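Local coordinates for protein endo-beta-1,4-glucanase (Cryptopygus antarcticus, PDB 5H4U) that hydrolyses internal beta-1,4-glucosidic linkages of cellulose derivatives, lichenan and cereal beta-glucans, releasing short cello-oligosaccharides, at residues L17-R26 / A197-Q206; F111-M121 / W189-D198. All coordinates share one frame; numbering follows the deposited sequence.

Contact 1 of 2, residues L17-R26 / A197-Q206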
loop_
_atom_site.group_PDB
_atom_site.type_symbol
_atom_site.label_atom_id
_atom_site.label_comp_id
_atom_site.label_asym_id
_atom_site.label_seq_id
_atom_site.Cartn_x
_atom_site.Cartn_y
_atom_site.Cartn_z
ATOM N N LEU A 17 17.725 -10.794 7.935
ATOM C CA LEU A 17 16.663 -10.314 7.057
ATOM C C LEU A 17 15.525 -11.329 7.064
ATOM O O LEU A 17 15.740 -12.508 7.311
ATOM C CB LEU A 17 17.185 -10.073 5.633
ATOM C CG LEU A 17 17.246 -11.318 4.747
ATOM C CD1 LEU A 17 17.691 -10.982 3.342
ATOM C CD2 LEU A 17 18.174 -12.372 5.370
ATOM N N THR A 18 14.316 -10.865 6.791
ATOM C CA THR A 18 13.111 -11.650 6.989
ATOM C C THR A 18 12.676 -12.275 5.678
ATOM O O THR A 18 12.757 -11.647 4.619
ATOM C CB THR A 18 11.982 -10.781 7.532
ATOM O OG1 THR A 18 12.521 -9.873 8.495
ATOM C CG2 THR A 18 10.913 -11.639 8.190
ATOM N N SER A 19 12.236 -13.520 5.745
ATOM C CA SER A 19 11.671 -14.143 4.563
ATOM C C SER A 19 10.721 -15.228 5.026
ATOM O O SER A 19 10.800 -15.708 6.155
ATOM C CB SER A 19 12.747 -14.700 3.640
ATOM O OG SER A 19 13.457 -15.698 4.316
ATOM N N GLY A 20 9.786 -15.586 4.158
ATOM C CA GLY A 20 8.889 -16.677 4.490
ATOM C C GLY A 20 7.737 -16.740 3.518
ATOM O O GLY A 20 7.843 -16.279 2.395
ATOM N N SER A 21 6.676 -17.397 3.945
ATOM C CA SER A 21 5.451 -17.533 3.178
ATOM C C SER A 21 4.402 -16.602 3.765
ATOM O O SER A 21 4.428 -16.296 4.961
ATOM C CB SER A 21 4.969 -18.978 3.206
ATOM O OG SER A 21 5.848 -19.777 2.428
ATOM N N GLY A 22 3.473 -16.145 2.932
ATOM C CA GLY A 22 2.468 -15.264 3.487
ATOM C C GLY A 22 1.243 -15.179 2.610
ATOM O O GLY A 22 1.186 -15.728 1.504
ATOM N N VAL A 23 0.266 -14.451 3.129
ATOM C CA VAL A 23 -0.960 -14.176 2.403
ATOM C C VAL A 23 -1.059 -12.672 2.163
ATOM O O VAL A 23 -0.418 -11.864 2.841
ATOM C CB VAL A 23 -2.184 -14.694 3.188
ATOM C CG1 VAL A 23 -2.074 -16.198 3.411
ATOM C CG2 VAL A 23 -2.276 -13.989 4.528
ATOM N N THR A 24 -1.850 -12.294 1.163
ATOM C CA THR A 24 -2.008 -10.888 0.809
ATOM C C THR A 24 -3.486 -10.514 0.836
ATOM O O THR A 24 -4.364 -11.373 0.927
ATOM C CB THR A 24 -1.361 -10.567 -0.555
ATOM O OG1 THR A 24 -2.006 -11.298 -1.607
ATOM C CG2 THR A 24 0.150 -10.887 -0.531
ATOM N N THR A 25 -3.760 -9.212 0.817
ATOM C CA THR A 25 -5.101 -8.682 0.607
ATOM C C THR A 25 -4.955 -7.455 -0.277
ATOM O O THR A 25 -3.845 -7.093 -0.663
ATOM C CB THR A 25 -5.797 -8.343 1.942
ATOM O OG1 THR A 25 -4.954 -7.496 2.727
ATOM C CG2 THR A 25 -6.135 -9.601 2.747
ATOM N N ARG A 26 -6.063 -6.798 -0.603
ATOM C CA ARG A 26 -5.988 -5.537 -1.333
ATOM C C ARG A 26 -6.785 -4.460 -0.611
ATOM O O ARG A 26 -7.860 -4.725 -0.071
ATOM C CB ARG A 26 -6.479 -5.701 -2.774
ATOM C CG ARG A 26 -7.839 -6.258 -2.910
ATOM C CD ARG A 26 -8.168 -6.583 -4.331
ATOM N NE ARG A 26 -9.570 -6.945 -4.444
ATOM C CZ ARG A 26 -10.040 -8.176 -4.279
ATOM N NH1 ARG A 26 -9.216 -9.175 -3.979
ATOM N NH2 ARG A 26 -11.344 -8.397 -4.374
ATOM N N ALA A 197 -6.360 -10.926 -9.338
ATOM C CA ALA A 197 -6.108 -12.045 -8.445
ATOM C C ALA A 197 -6.757 -11.788 -7.104
ATOM O O ALA A 197 -6.748 -10.661 -6.604
ATOM C CB ALA A 197 -4.608 -12.243 -8.252
ATOM N N ASP A 198 -7.344 -12.831 -6.536
ATOM C CA ASP A 198 -8.065 -12.734 -5.268
ATOM C C ASP A 198 -7.193 -13.307 -4.156
ATOM O O ASP A 198 -7.046 -14.528 -4.045
ATOM C CB ASP A 198 -9.393 -13.475 -5.383
ATOM C CG ASP A 198 -10.353 -13.124 -4.296
ATOM O OD1 ASP A 198 -10.134 -12.110 -3.584
ATOM O OD2 ASP A 198 -11.353 -13.856 -4.166
ATOM N N ASN A 199 -6.628 -12.435 -3.324
ATOM C CA ASN A 199 -5.782 -12.841 -2.205
ATOM C C ASN A 199 -4.713 -13.828 -2.650
ATOM O O ASN A 199 -4.712 -14.982 -2.207
ATOM C CB ASN A 199 -6.590 -13.458 -1.071
ATOM C CG ASN A 199 -7.600 -12.544 -0.486
ATOM O OD1 ASN A 199 -7.547 -11.336 -0.670
ATOM N ND2 ASN A 199 -8.518 -13.114 0.290
ATOM N N PRO A 200 -3.812 -13.435 -3.540
ATOM C CA PRO A 200 -2.770 -14.380 -3.948
ATOM C C PRO A 200 -1.855 -14.596 -2.770
ATOM O O PRO A 200 -1.525 -13.673 -2.033
ATOM C CB PRO A 200 -2.077 -13.669 -5.110
ATOM C CG PRO A 200 -2.319 -12.225 -4.856
ATOM C CD PRO A 200 -3.700 -12.168 -4.278
ATOM N N SER A 201 -1.507 -15.860 -2.549
ATOM C CA SER A 201 -0.477 -16.230 -1.601
ATOM C C SER A 201 0.907 -16.056 -2.226
ATOM O O SER A 201 1.054 -15.987 -3.452
ATOM C CB SER A 201 -0.690 -17.669 -1.176
ATOM O OG SER A 201 -1.971 -17.777 -0.611
ATOM N N MET A 202 1.938 -16.025 -1.382
ATOM C CA MET A 202 3.258 -15.803 -1.951
ATOM C C MET A 202 4.310 -16.347 -0.998
ATOM O O MET A 202 4.016 -16.708 0.143
ATOM C CB MET A 202 3.475 -14.314 -2.263
ATOM C CG MET A 202 3.274 -13.312 -1.113
ATOM S SD MET A 202 4.491 -13.565 0.152
ATOM C CE MET A 202 4.046 -12.405 1.351
ATOM N N LYS A 203 5.544 -16.390 -1.491
ATOM C CA LYS A 203 6.738 -16.445 -0.670
ATOM C C LYS A 203 7.475 -15.120 -0.848
ATOM O O LYS A 203 7.364 -14.486 -1.891
ATOM C CB LYS A 203 7.617 -17.646 -1.050
ATOM C CG LYS A 203 7.831 -17.781 -2.537
ATOM C CD LYS A 203 8.748 -18.938 -2.950
ATOM C CE LYS A 203 8.626 -19.219 -4.472
ATOM N NZ LYS A 203 9.848 -18.827 -5.290
ATOM N N PHE A 204 8.195 -14.672 0.174
ATOM C CA PHE A 204 8.783 -13.343 0.156
ATOM C C PHE A 204 10.150 -13.355 0.805
ATOM O O PHE A 204 10.431 -14.153 1.696
ATOM C CB PHE A 204 7.903 -12.299 0.881
ATOM C CG PHE A 204 7.830 -12.464 2.383
ATOM C CD1 PHE A 204 6.985 -13.403 2.952
ATOM C CD2 PHE A 204 8.572 -11.646 3.227
ATOM C CE1 PHE A 204 6.907 -13.555 4.344
ATOM C CE2 PHE A 204 8.490 -11.778 4.628
ATOM C CZ PHE A 204 7.658 -12.730 5.179
ATOM N N THR A 205 10.946 -12.372 0.431
ATOM C CA THR A 205 12.246 -12.164 1.031
ATOM C C THR A 205 12.505 -10.675 1.144
ATOM O O THR A 205 12.154 -9.899 0.245
ATOM C CB THR A 205 13.341 -12.826 0.201
ATOM O OG1 THR A 205 12.941 -14.173 -0.086
ATOM C CG2 THR A 205 14.696 -12.819 0.949
ATOM N N GLN A 206 13.084 -10.281 2.270
ATOM C CA GLN A 206 13.405 -8.884 2.462
ATOM C C GLN A 206 14.549 -8.522 1.523
ATOM O O GLN A 206 15.429 -9.344 1.245
ATOM C CB GLN A 206 13.753 -8.618 3.921
ATOM C CG GLN A 206 14.377 -7.272 4.183
ATOM C CD GLN A 206 14.304 -6.857 5.656
ATOM O OE1 GLN A 206 13.876 -5.757 5.971
ATOM N NE2 GLN A 206 14.686 -7.748 6.549
HETATM O O HOH W 1 -6.146 -9.263 -3.619
#
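Gly20 and Phe204 form a hydrogen-bonded pair at the heart of an antiparallel strand pairing, their backbones bonded in both directions: Gly20 N to Phe204 O at 2.9 Å and Phe204 N to Gly20 O at 2.8 Å. Gly22 and Met202 repeat the pattern two residues on. With chi1 at 70°, the Phe204 side chain leaves CB between its own N and carbonyl carbon, and the ring folds back over the neighbouring strand. CG and CD1 pass beside Gly20 O; CE1 comes to 3.4 Å from Gly20 C, with Ser21 O near the ring edge. At the tip, CZ lies 3.7 Å from Gly20 N, which sits over one face toward the rim. CE2 is 4.0 Å from Ser19 CA, whose C-H meets the same face as a CH-pi contact. The ring also meets Phe137. An alanine here would remove this ring and would probably leave the Ser19-Gly20 backbone uncovered and Phe137 without its aromatic partner. Beside it, Met202 bends at chi2 (65°) to set CE 3.9 Å from Gly22 CA; Gly22, having no side chain, lets this methyl lie against the backbone. Farther along, Arg26 NH1 makes a straight salt-bridge bond to Asp198 OD1 (3.1 Å), in the guanidinium plane but on the anti side of the carboxylate and tilted out of its plane; a water joins NH1 to Asn199 N, while NE binds Gly168 O. Thr25 brings the first strand beside Asp138, the inferred proton donor. Such a pairing belongs to the curled, mixed sheet of the double-psi beta-barrel fold of family 45 glycosidases.

Contact 2 of 2, residues F111-M121 / W189-D198; sequences FTNTAISGQKM and WRFGWFKNAD
Ile116 and Phe194 meet at the apolar centre, where CD1 of Ile116 lies over the Phe194 ring, 4.3 Å from its centroid, in a CH-pi contact. The same methyl also covers the face of Phe111 and touches Ala197 CB at 3.7 Å, while the CG2 branch leans on Lys195 CB. A second apolar group is built on two tryptophans. Met121, its CG anti to the backbone N (chi1 -176°) and its chain extended, carries SD to the edge of the six-membered ring of Trp189 in a Met-aromatic contact, with CE 3.5 Å from Trp189 CH2. Trp193 and Phe111 meet edge to edge, CH2 of the indole 4.0 Å from CE2 of Phe111, and the indole NE1 is bonded to Asn84 O. Over one indole face the Gln119 amide stands upright, its plane 89° from that of the ring. Farther out, Thr114 OG1 accepts from Ile116 N at 3.0 Å, an ST turn that fixes the bend carrying Ile116 inward. At the solvent edge Lys195 NZ reaches Ala115 O in a weak bond of 3.4 Å. The Lys195 bond being weak, cohesion here rests mainly on burial of aliphatic and aromatic surface.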
loop_
_atom_site.group_PDB
_atom_site.type_symbol
_atom_site.label_atom_id
_atom_site.label_comp_id
_atom_site.label_asym_id
_atom_site.label_seq_id
_atom_site.Cartn_x
_atom_site.Cartn_y
_atom_site.Cartn_z
ATOM N N PHE A 111 4.491 -14.582 -6.196
ATOM C CA PHE A 111 3.149 -15.076 -5.978
ATOM C C PHE A 111 3.097 -16.571 -6.220
ATOM O O PHE A 111 3.759 -17.102 -7.119
ATOM C CB PHE A 111 2.162 -14.315 -6.843
ATOM C CG PHE A 111 2.049 -12.900 -6.427
ATOM C CD1 PHE A 111 1.455 -12.589 -5.224
ATOM C CD2 PHE A 111 2.597 -11.898 -7.189
ATOM C CE1 PHE A 111 1.366 -11.308 -4.817
ATOM C CE2 PHE A 111 2.514 -10.621 -6.793
ATOM C CZ PHE A 111 1.891 -10.313 -5.602
ATOM N N THR A 112 2.321 -17.247 -5.384
ATOM C CA THR A 112 2.353 -18.693 -5.297
ATOM C C THR A 112 1.074 -19.386 -5.774
ATOM O O THR A 112 1.103 -20.586 -6.024
ATOM C CB THR A 112 2.690 -19.064 -3.831
ATOM O OG1 THR A 112 4.086 -18.983 -3.638
ATOM C CG2 THR A 112 2.247 -20.420 -3.434
ATOM N N ASN A 113 -0.024 -18.671 -6.004
ATOM C CA ASN A 113 -1.235 -19.441 -6.264
ATOM C C ASN A 113 -2.341 -18.818 -7.111
ATOM O O ASN A 113 -3.414 -19.435 -7.183
ATOM C CB ASN A 113 -1.901 -19.887 -4.962
ATOM C CG ASN A 113 -2.644 -18.777 -4.283
ATOM O OD1 ASN A 113 -2.258 -17.619 -4.341
ATOM N ND2 ASN A 113 -3.762 -19.110 -3.697
ATOM N N THR A 114 -2.212 -17.661 -7.735
ATOM C CA THR A 114 -3.400 -17.388 -8.551
ATOM C C THR A 114 -3.072 -17.397 -10.032
ATOM O O THR A 114 -2.148 -18.074 -10.480
ATOM C CB THR A 114 -4.048 -16.045 -8.227
ATOM O OG1 THR A 114 -3.135 -14.987 -8.547
ATOM C CG2 THR A 114 -4.500 -15.982 -6.751
ATOM N N ALA A 115 -3.853 -16.673 -10.811
ATOM C CA ALA A 115 -3.460 -16.471 -12.192
ATOM C C ALA A 115 -2.141 -15.708 -12.294
ATOM O O ALA A 115 -1.531 -15.706 -13.364
ATOM C CB ALA A 115 -4.570 -15.752 -12.952
ATOM N N ILE A 116 -1.705 -15.035 -11.227
ATOM C CA ILE A 116 -0.427 -14.322 -11.222
ATOM C C ILE A 116 0.670 -15.137 -10.528
ATOM O O ILE A 116 1.699 -14.582 -10.135
ATOM C CB ILE A 116 -0.552 -12.919 -10.606
ATOM C CG1 ILE A 116 -0.876 -12.993 -9.121
ATOM C CG2 ILE A 116 -1.626 -12.152 -11.306
ATOM C CD1 ILE A 116 -0.957 -11.651 -8.441
ATOM N N SER A 117 0.445 -16.440 -10.341
ATOM C CA SER A 117 1.452 -17.344 -9.786
ATOM C C SER A 117 2.741 -17.294 -10.595
ATOM O O SER A 117 2.713 -17.355 -11.826
ATOM C CB SER A 117 0.915 -18.770 -9.762
ATOM O OG SER A 117 1.794 -19.629 -9.061
ATOM N N GLY A 118 3.866 -17.160 -9.901
ATOM C CA GLY A 118 5.145 -17.028 -10.544
ATOM C C GLY A 118 5.595 -15.602 -10.746
ATOM O O GLY A 118 6.794 -15.367 -10.951
ATOM N N GLN A 119 4.666 -14.648 -10.710
ATOM C CA GLN A 119 4.997 -13.251 -10.901
ATOM C C GLN A 119 5.604 -12.663 -9.633
ATOM O O GLN A 119 5.424 -13.168 -8.521
ATOM C CB GLN A 119 3.763 -12.437 -11.325
ATOM C CG GLN A 119 3.092 -12.908 -12.603
ATOM C CD GLN A 119 1.903 -12.034 -13.013
ATOM O OE1 GLN A 119 1.865 -10.840 -12.715
ATOM N NE2 GLN A 119 0.930 -12.629 -13.707
ATOM N N LYS A 120 6.366 -11.599 -9.827
ATOM C CA LYS A 120 7.211 -11.021 -8.807
ATOM C C LYS A 120 6.752 -9.598 -8.546
ATOM O O LYS A 120 6.671 -8.787 -9.475
ATOM C CB LYS A 120 8.670 -10.999 -9.234
ATOM C CG LYS A 120 9.421 -12.290 -9.213
ATOM C CD LYS A 120 10.829 -11.958 -8.713
ATOM C CE LYS A 120 11.946 -12.736 -9.407
ATOM N NZ LYS A 120 13.033 -11.801 -9.859
ATOM N N MET A 121 6.487 -9.280 -7.288
ATOM C CA MET A 121 6.171 -7.908 -6.938
ATOM C C MET A 121 7.047 -7.463 -5.779
ATOM O O MET A 121 7.251 -8.208 -4.815
ATOM C CB MET A 121 4.713 -7.744 -6.565
ATOM C CG MET A 121 4.351 -6.313 -6.296
ATOM S SD MET A 121 2.666 -6.135 -5.699
ATOM C CE MET A 121 2.494 -4.343 -5.776
ATOM N N TRP A 189 -4.071 -1.214 -12.888
ATOM C CA TRP A 189 -3.030 -2.194 -12.605
ATOM C C TRP A 189 -3.603 -3.461 -11.975
ATOM O O TRP A 189 -3.146 -4.571 -12.266
ATOM C CB TRP A 189 -2.008 -1.534 -11.697
ATOM C CG TRP A 189 -0.826 -2.320 -11.295
ATOM C CD1 TRP A 189 0.407 -2.303 -11.869
ATOM C CD2 TRP A 189 -0.734 -3.183 -10.151
ATOM N NE1 TRP A 189 1.252 -3.128 -11.168
ATOM C CE2 TRP A 189 0.575 -3.676 -10.109
ATOM C CE3 TRP A 189 -1.643 -3.595 -9.173
ATOM C CZ2 TRP A 189 1.000 -4.563 -9.130
ATOM C CZ3 TRP A 189 -1.223 -4.470 -8.210
ATOM C CH2 TRP A 189 0.084 -4.951 -8.193
ATOM N N ARG A 190 -4.638 -3.319 -11.152
ATOM C CA ARG A 190 -5.208 -4.479 -10.486
ATOM C C ARG A 190 -5.823 -5.472 -11.480
ATOM O O ARG A 190 -5.827 -6.688 -11.229
ATOM C CB ARG A 190 -6.241 -4.012 -9.466
ATOM C CG ARG A 190 -7.010 -5.115 -8.808
ATOM C CD ARG A 190 -8.276 -4.580 -8.221
ATOM N NE ARG A 190 -9.205 -5.656 -7.920
ATOM C CZ ARG A 190 -10.431 -5.473 -7.454
ATOM N NH1 ARG A 190 -10.892 -4.255 -7.211
ATOM N NH2 ARG A 190 -11.197 -6.519 -7.243
ATOM N N PHE A 191 -6.340 -4.981 -12.608
ATOM C CA PHE A 191 -6.962 -5.844 -13.592
ATOM C C PHE A 191 -6.054 -6.203 -14.751
ATOM O O PHE A 191 -6.409 -7.093 -15.534
ATOM C CB PHE A 191 -8.232 -5.193 -14.136
ATOM C CG PHE A 191 -9.266 -4.975 -13.103
ATOM C CD1 PHE A 191 -10.031 -6.042 -12.681
ATOM C CD2 PHE A 191 -9.465 -3.735 -12.534
ATOM C CE1 PHE A 191 -10.984 -5.887 -11.723
ATOM C CE2 PHE A 191 -10.427 -3.575 -11.564
ATOM C CZ PHE A 191 -11.187 -4.655 -11.159
ATOM N N GLY A 192 -4.890 -5.566 -14.869
ATOM C CA GLY A 192 -4.000 -5.906 -15.959
ATOM C C GLY A 192 -2.853 -6.790 -15.519
ATOM O O GLY A 192 -2.927 -8.015 -15.647
ATOM N N TRP A 193 -1.834 -6.193 -14.901
ATOM C CA TRP A 193 -0.684 -6.972 -14.459
ATOM C C TRP A 193 -1.059 -7.896 -13.313
ATOM O O TRP A 193 -0.586 -9.038 -13.241
ATOM C CB TRP A 193 0.428 -6.021 -14.025
ATOM C CG TRP A 193 1.735 -6.656 -13.589
ATOM C CD1 TRP A 193 2.886 -6.722 -14.319
ATOM C CD2 TRP A 193 2.039 -7.268 -12.322
ATOM N NE1 TRP A 193 3.878 -7.333 -13.600
ATOM C CE2 TRP A 193 3.385 -7.690 -12.375
ATOM C CE3 TRP A 193 1.301 -7.512 -11.160
ATOM C CZ2 TRP A 193 4.011 -8.341 -11.316
ATOM C CZ3 TRP A 193 1.914 -8.168 -10.118
ATOM C CH2 TRP A 193 3.264 -8.570 -10.198
ATOM N N PHE A 194 -1.912 -7.410 -12.407
ATOM C CA PHE A 194 -2.341 -8.123 -11.215
ATOM C C PHE A 194 -3.464 -9.111 -11.499
ATOM O O PHE A 194 -3.726 -9.982 -10.674
ATOM C CB PHE A 194 -2.773 -7.085 -10.179
ATOM C CG PHE A 194 -2.971 -7.615 -8.788
ATOM C CD1 PHE A 194 -1.885 -7.828 -7.941
ATOM C CD2 PHE A 194 -4.242 -7.872 -8.314
ATOM C CE1 PHE A 194 -2.069 -8.284 -6.650
ATOM C CE2 PHE A 194 -4.421 -8.344 -7.029
ATOM C CZ PHE A 194 -3.323 -8.541 -6.191
ATOM N N LYS A 195 -4.142 -8.977 -12.640
ATOM C CA LYS A 195 -5.113 -9.952 -13.154
ATOM C C LYS A 195 -6.306 -10.139 -12.240
ATOM O O LYS A 195 -6.953 -11.184 -12.284
ATOM C CB LYS A 195 -4.464 -11.304 -13.425
ATOM C CG LYS A 195 -3.717 -11.329 -14.719
ATOM C CD LYS A 195 -3.006 -12.643 -14.957
ATOM C CE LYS A 195 -1.914 -12.466 -15.972
ATOM N NZ LYS A 195 -1.172 -13.707 -16.148
ATOM N N ASN A 196 -6.620 -9.128 -11.433
ATOM C CA ASN A 196 -7.675 -9.199 -10.425
ATOM C C ASN A 196 -7.584 -10.471 -9.581
ATOM O O ASN A 196 -8.588 -10.979 -9.082
ATOM C CB ASN A 196 -9.033 -9.067 -11.102
ATOM C CG ASN A 196 -10.150 -8.803 -10.127
ATOM O OD1 ASN A 196 -9.932 -8.267 -9.027
ATOM N ND2 ASN A 196 -11.366 -9.136 -10.537
ATOM N N ALA A 197 -6.360 -10.926 -9.338
ATOM C CA ALA A 197 -6.108 -12.045 -8.445
ATOM C C ALA A 197 -6.757 -11.788 -7.104
ATOM O O ALA A 197 -6.748 -10.661 -6.604
ATOM C CB ALA A 197 -4.608 -12.243 -8.252
ATOM N N ASP A 198 -7.344 -12.831 -6.536
ATOM C CA ASP A 198 -8.065 -12.734 -5.268
ATOM C C ASP A 198 -7.193 -13.307 -4.156
ATOM O O ASP A 198 -7.046 -14.528 -4.045
ATOM C CB ASP A 198 -9.393 -13.475 -5.383
ATOM C CG ASP A 198 -10.353 -13.124 -4.296
ATOM O OD1 ASP A 198 -10.134 -12.110 -3.584
ATOM O OD2 ASP A 198 -11.353 -13.856 -4.166
#

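How the contacts relate
From the N terminus, strand 19-27 waits for almost the whole chain before contact 1 closes a long loop by pairing it with strand 201-207. Contact 2 is nested inside that loop: the turn joining strands 106-111 and 120-128 meets the end of helix 184-191 and the loop after it, which leads through Ala197 and Asp198, common to both contacts, into strand 201-207. The two also touch directly, since Ser201 N probably bonds to Asn113 OD1 and Ser201 O to Thr112 N. Strand 201-207 thus lies between strands 19-27 and 106-111, tying the first strand, the hairpin and the helix end to one curled sheet.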